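Hypothetical protein BP2299 (Bordetella pertussis Tohama I, PDB 2FQP) is of unknown function but folds as a cupin, a double-stranded beta-helix, and binds a zinc ion. Local coordinates at residues 48-53 with 77-82; 6-11 with 24-29. All blocks are in the same frame, centred on the assembly; numbering follows the deposited sequence.

Contact 1: residues 48-53 with 77-82. With ZN (zinc ion), chain E.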
loop_
_atom_site.group_PDB
_atom_site.type_symbol
_atom_site.label_atom_id
_atom_site.label_comp_id
_atom_site.label_asym_id
_atom_site.label_seq_id
_atom_site.Cartn_x
_atom_site.Cartn_y
_atom_site.Cartn_z
ATOM N N GLY A 48 -11.207 0.792 -9.266
ATOM C CA GLY A 48 -12.566 0.296 -9.434
ATOM C C GLY A 48 -13.439 0.576 -8.246
ATOM O O GLY A 48 -12.921 0.993 -7.201
ATOM N N PRO A 49 -14.755 0.343 -8.391
ATOM C CA PRO A 49 -15.706 0.556 -7.291
ATOM C C PRO A 49 -15.643 -0.584 -6.251
ATOM O O PRO A 49 -15.359 -1.753 -6.588
ATOM C CB PRO A 49 -17.064 0.558 -8.016
ATOM C CG PRO A 49 -16.871 -0.393 -9.143
ATOM C CD PRO A 49 -15.432 -0.117 -9.615
ATOM N N LEU A 50 -15.895 -0.238 -4.993
ATOM C CA LEU A 50 -16.221 -1.208 -3.977
ATOM C C LEU A 50 -17.568 -0.816 -3.424
ATOM O O LEU A 50 -17.913 0.371 -3.428
ATOM C CB LEU A 50 -15.191 -1.223 -2.845
ATOM C CG LEU A 50 -13.856 -1.923 -3.146
ATOM C CD1 LEU A 50 -13.076 -1.944 -1.883
ATOM C CD2 LEU A 50 -13.993 -3.299 -3.727
ATOM N N LEU A 51 -18.327 -1.815 -2.974
ATOM C CA LEU A 51 -19.629 -1.568 -2.401
ATOM C C LEU A 51 -19.455 -1.801 -0.915
ATOM O O LEU A 51 -19.046 -2.896 -0.505
ATOM C CB LEU A 51 -20.662 -2.511 -3.017
ATOM C CG LEU A 51 -22.084 -2.438 -2.461
ATOM C CD1 LEU A 51 -22.623 -1.040 -2.566
ATOM C CD2 LEU A 51 -22.985 -3.399 -3.220
ATOM N N LEU A 52 -19.705 -0.771 -0.121
ATOM C CA LEU A 52 -19.499 -0.856 1.331
ATOM C C LEU A 52 -20.833 -0.894 2.044
ATOM O O LEU A 52 -21.651 0.026 1.909
ATOM C CB LEU A 52 -18.669 0.311 1.840
ATOM C CG LEU A 52 -17.358 0.588 1.116
ATOM C CD1 LEU A 52 -16.812 1.968 1.510
ATOM C CD2 LEU A 52 -16.384 -0.521 1.422
ATOM N N GLU A 53 -21.065 -1.979 2.782
ATOM C CA GLU A 53 -22.316 -2.158 3.569
ATOM C C GLU A 53 -22.021 -1.887 5.021
ATOM O O GLU A 53 -21.161 -2.512 5.604
ATOM C CB GLU A 53 -22.821 -3.578 3.442
ATOM C CG GLU A 53 -23.198 -3.917 2.010
ATOM C CD GLU A 53 -23.872 -5.277 1.847
ATOM O OE1 GLU A 53 -23.486 -6.268 2.525
ATOM O OE2 GLU A 53 -24.767 -5.358 0.986
ATOM N N HIS A 77 -18.263 -3.314 8.891
ATOM C CA HIS A 77 -18.837 -3.383 7.560
ATOM C C HIS A 77 -18.617 -4.717 6.851
ATOM O O HIS A 77 -17.897 -5.576 7.334
ATOM C CB HIS A 77 -18.253 -2.264 6.679
ATOM C CG HIS A 77 -16.772 -2.350 6.466
ATOM N ND1 HIS A 77 -16.077 -1.349 5.816
ATOM C CD2 HIS A 77 -15.854 -3.281 6.811
ATOM C CE1 HIS A 77 -14.802 -1.674 5.742
ATOM N NE2 HIS A 77 -14.629 -2.833 6.346
ATOM N N ASN A 78 -19.280 -4.843 5.702
ATOM C CA ASN A 78 -19.084 -5.880 4.742
ATOM C C ASN A 78 -18.628 -5.162 3.470
ATOM O O ASN A 78 -19.158 -4.128 3.110
ATOM C CB ASN A 78 -20.344 -6.697 4.474
ATOM C CG ASN A 78 -20.119 -7.781 3.393
ATOM O OD1 ASN A 78 -19.080 -8.411 3.377
ATOM N ND2 ASN A 78 -21.096 -7.950 2.474
ATOM N N VAL A 79 -17.624 -5.702 2.798
ATOM C CA VAL A 79 -17.117 -5.061 1.616
ATOM C C VAL A 79 -17.271 -6.009 0.447
ATOM O O VAL A 79 -16.860 -7.128 0.546
ATOM C CB VAL A 79 -15.604 -4.770 1.755
ATOM C CG1 VAL A 79 -15.036 -4.160 0.490
ATOM C CG2 VAL A 79 -15.365 -3.827 2.906
ATOM N N ILE A 80 -17.796 -5.504 -0.648
ATOM C CA ILE A 80 -18.160 -6.288 -1.805
ATOM C C ILE A 80 -17.488 -5.721 -3.046
ATOM O O ILE A 80 -17.428 -4.504 -3.243
ATOM C CB ILE A 80 -19.706 -6.288 -2.025
ATOM C CG1 ILE A 80 -20.430 -7.048 -0.912
ATOM C CG2 ILE A 80 -20.102 -6.922 -3.364
ATOM C CD1 ILE A 80 -21.918 -6.711 -0.851
ATOM N N ASN A 81 -17.004 -6.608 -3.910
ATOM C CA ASN A 81 -16.499 -6.259 -5.229
ATOM C C ASN A 81 -17.634 -6.454 -6.258
ATOM O O ASN A 81 -17.923 -7.591 -6.632
ATOM C CB ASN A 81 -15.347 -7.187 -5.606
ATOM C CG ASN A 81 -14.861 -6.970 -7.001
ATOM O OD1 ASN A 81 -15.082 -5.907 -7.605
ATOM N ND2 ASN A 81 -14.163 -7.977 -7.543
ATOM N N PRO A 82 -18.248 -5.361 -6.717
ATOM C CA PRO A 82 -19.415 -5.502 -7.593
ATOM C C PRO A 82 -19.053 -5.709 -9.074
ATOM O O PRO A 82 -19.949 -5.790 -9.926
ATOM C CB PRO A 82 -20.105 -4.164 -7.423
ATOM C CG PRO A 82 -18.972 -3.189 -7.267
ATOM C CD PRO A 82 -17.935 -3.930 -6.446
HETATM ZN ZN ZN E . -12.690 -4.048 6.406
HETATM O O HOH W 1 -14.653 -3.248 -8.494
HETATM O O HOH W 2 -10.876 -5.499 5.838
HETATM O O HOH W 3 -12.807 -5.054 4.379
HETATM O O HOH W 4 -11.520 -2.997 5.115
#

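Contact 2: residues 6-11 with 24-29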
loop_
_atom_site.group_PDB
_atom_site.type_symbol
_atom_site.label_atom_id
_atom_site.label_comp_id
_atom_site.label_asym_id
_atom_site.label_seq_id
_atom_site.Cartn_x
_atom_site.Cartn_y
_atom_site.Cartn_z
ATOM N N GLY A 6 -15.910 -15.753 -1.259
ATOM C CA GLY A 6 -15.100 -15.068 -0.267
ATOM C C GLY A 6 -13.908 -14.367 -0.898
ATOM O O GLY A 6 -13.222 -14.905 -1.799
ATOM N N ALA A 7 -13.624 -13.163 -0.402
ATOM C CA ALA A 7 -12.342 -12.524 -0.642
ATOM C C ALA A 7 -11.246 -13.283 0.118
ATOM O O ALA A 7 -11.465 -13.775 1.232
ATOM C CB ALA A 7 -12.379 -11.001 -0.224
ATOM N N ILE A 8 -10.068 -13.368 -0.487
ATOM C CA ILE A 8 -8.996 -14.205 0.033
ATOM C C ILE A 8 -7.904 -13.347 0.623
ATOM O O ILE A 8 -7.315 -12.521 -0.095
ATOM C CB ILE A 8 -8.359 -15.103 -1.006
ATOM C CG1 ILE A 8 -9.426 -16.001 -1.668
ATOM C CG2 ILE A 8 -7.228 -15.930 -0.329
ATOM C CD1 ILE A 8 -9.982 -15.398 -2.962
ATOM N N PRO A 9 -7.644 -13.521 1.932
ATOM C CA PRO A 9 -6.554 -12.764 2.576
ATOM C C PRO A 9 -5.220 -13.511 2.541
ATOM O O PRO A 9 -5.201 -14.715 2.807
ATOM C CB PRO A 9 -7.051 -12.614 4.004
ATOM C CG PRO A 9 -7.912 -13.876 4.234
ATOM C CD PRO A 9 -8.382 -14.357 2.898
ATOM N N THR A 10 -4.138 -12.823 2.159
ATOM C CA THR A 10 -2.785 -13.333 2.313
ATOM C C THR A 10 -1.975 -12.376 3.175
ATOM O O THR A 10 -1.795 -11.217 2.803
ATOM C CB THR A 10 -2.113 -13.494 0.971
ATOM O OG1 THR A 10 -2.902 -14.399 0.185
ATOM C CG2 THR A 10 -0.698 -14.025 1.134
ATOM N N VAL A 11 -1.511 -12.840 4.339
ATOM C CA VAL A 11 -0.697 -11.975 5.220
ATOM C C VAL A 11 0.718 -11.851 4.680
ATOM O O VAL A 11 1.441 -12.853 4.558
ATOM C CB VAL A 11 -0.722 -12.484 6.691
ATOM C CG1 VAL A 11 0.131 -11.609 7.589
ATOM C CG2 VAL A 11 -2.165 -12.530 7.167
ATOM N N ARG A 24 -7.776 -10.266 -1.893
ATOM C CA ARG A 24 -8.105 -10.477 -3.302
ATOM C C ARG A 24 -9.563 -10.898 -3.456
ATOM O O ARG A 24 -9.984 -11.951 -2.961
ATOM C CB ARG A 24 -7.147 -11.499 -3.979
ATOM C CG ARG A 24 -5.702 -11.044 -4.085
ATOM C CD ARG A 24 -4.762 -12.163 -4.630
ATOM N NE ARG A 24 -5.048 -12.429 -6.030
ATOM C CZ ARG A 24 -4.231 -13.086 -6.862
ATOM N NH1 ARG A 24 -3.050 -13.547 -6.452
ATOM N NH2 ARG A 24 -4.592 -13.272 -8.139
ATOM N N PHE A 25 -10.340 -10.073 -4.159
ATOM C CA PHE A 25 -11.763 -10.298 -4.327
ATOM C C PHE A 25 -12.067 -10.924 -5.650
ATOM O O PHE A 25 -11.796 -10.330 -6.658
ATOM C CB PHE A 25 -12.524 -8.959 -4.270
ATOM C CG PHE A 25 -12.546 -8.316 -2.921
ATOM C CD1 PHE A 25 -11.386 -7.715 -2.384
ATOM C CD2 PHE A 25 -13.729 -8.223 -2.200
ATOM C CE1 PHE A 25 -11.403 -7.118 -1.169
ATOM C CE2 PHE A 25 -13.725 -7.612 -0.908
ATOM C CZ PHE A 25 -12.557 -7.086 -0.413
ATOM N N PRO A 26 -12.666 -12.131 -5.663
ATOM C CA PRO A 26 -13.207 -12.619 -6.930
ATOM C C PRO A 26 -14.246 -11.642 -7.425
ATOM O O PRO A 26 -14.778 -10.831 -6.625
ATOM C CB PRO A 26 -13.920 -13.926 -6.539
ATOM C CG PRO A 26 -13.268 -14.377 -5.342
ATOM C CD PRO A 26 -12.905 -13.084 -4.573
ATOM N N PRO A 27 -14.556 -11.681 -8.726
ATOM C CA PRO A 27 -15.756 -10.979 -9.191
ATOM C C PRO A 27 -17.008 -11.294 -8.325
ATOM O O PRO A 27 -17.328 -12.468 -8.069
ATOM C CB PRO A 27 -15.957 -11.559 -10.593
ATOM C CG PRO A 27 -14.580 -11.864 -11.042
ATOM C CD PRO A 27 -13.890 -12.410 -9.832
ATOM N N GLY A 28 -17.683 -10.260 -7.844
ATOM C CA GLY A 28 -18.857 -10.443 -7.017
ATOM C C GLY A 28 -18.546 -10.799 -5.573
ATOM O O GLY A 28 -19.453 -11.019 -4.790
ATOM N N GLY A 29 -17.262 -10.814 -5.203
ATOM C CA GLY A 29 -16.836 -11.413 -3.954
ATOM C C GLY A 29 -17.021 -10.449 -2.797
ATOM O O GLY A 29 -17.179 -9.254 -3.005
#

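Contact 1: residues 48-53 with 77-82
The His77 ring and Leu52 meet obliquely, CD2 of Leu52 coming within 4.5 Å of ND1 of His77. One face of the ring is covered from inside its own strand by CG2 of Val79, which sits over the ring centre. A zinc-bound water lies at the ring edge, in plane. NE2 points at the zinc ion, 2.3 Å away. A chi1 of 62° places CG between the backbone N and the carbonyl carbon. Separately, CB of His77 lies 3.1 Å from Glu53 O. Leu52 and Val79 run side by side on this same side of the sheet, CD2 to CG2 3.8 Å.

On the other side, with Leu51 and Ile80, lie two more flat groups. Asn78 ND2 gives a straight bond of 2.9 Å to Glu53 OE1, within its own amide plane but reaching the oxygen from above the carboxylate, the two planes 58° apart. ND2 is also bonded to Glu30. CD1 of Ile80 packs 3.6 Å from CD of Glu53. Between the two sides, Leu51 pairs with Ile80 and Glu53 with Asn78 through four antiparallel backbone bonds.

His34 and His36 join His77 and three waters round the zinc, the histidine-rich metal centre set within the beta-barrel of a cupin.

Contact 2: residues 6-11 with 24-29
Ala7 turns its methyl onto the face of the Phe25 ring: CB lies 3.6 Å from the ring centroid and only 11° off the normal, a CH-pi contact in which all six ring carbons are nearly equally close to it. Chi1 of -69° puts CG beside the backbone N, and chi2 of 72° turns the ring's face to the methyl; Gly29 O sits at the ring edge, in plane. On the other side of the chain, Ile8 and Pro26 cross at about a right angle, with CD1 of Ile8 4.1 Å from CD of Pro26. The same CD1 also reaches Arg24 O, at 3.4 Å. CD of Pro26 also touches Gly6 O, at 3.3 Å.

Between these two packings Ile8 and Arg24 form one antiparallel hydrogen-bonded pair, both N-to-O distances 2.9 Å. Arg24 extends away from Ile8 to a salt bridge with Glu86. After Phe25 the chain leaves the strand through a type II turn, closed by Gly29 N to Pro26 O, with Gly28 at positive phi.

Strands 8-14 and 18-25 form a hairpin at the margin of the five-stranded sheet; strand 87-94 lies next to 18-25, and its Phe89 meets the Phe25 ring.

Overall arrangement
The two contacts belong to different sheets of the same cupin fold. Contact 1 is the more buried, joining neighbouring strands in the middle of the four-stranded sheet, and it carries a zinc ligand; contact 2 is a surface contact at the outer hairpin of the five-stranded sheet. Their chemistry follows: contact 1 combines a run of backbone pairing with metal binding and an amide-carboxylate bond, while contact 2 has a single paired position and relies on a methyl over an aromatic face and on proline packing. They meet directly at Asn81, whose N probably bonds to Gly29 O and whose ND2 probably bonds to Pro26 O, joining the loops that follow strands 76-80 and 18-25.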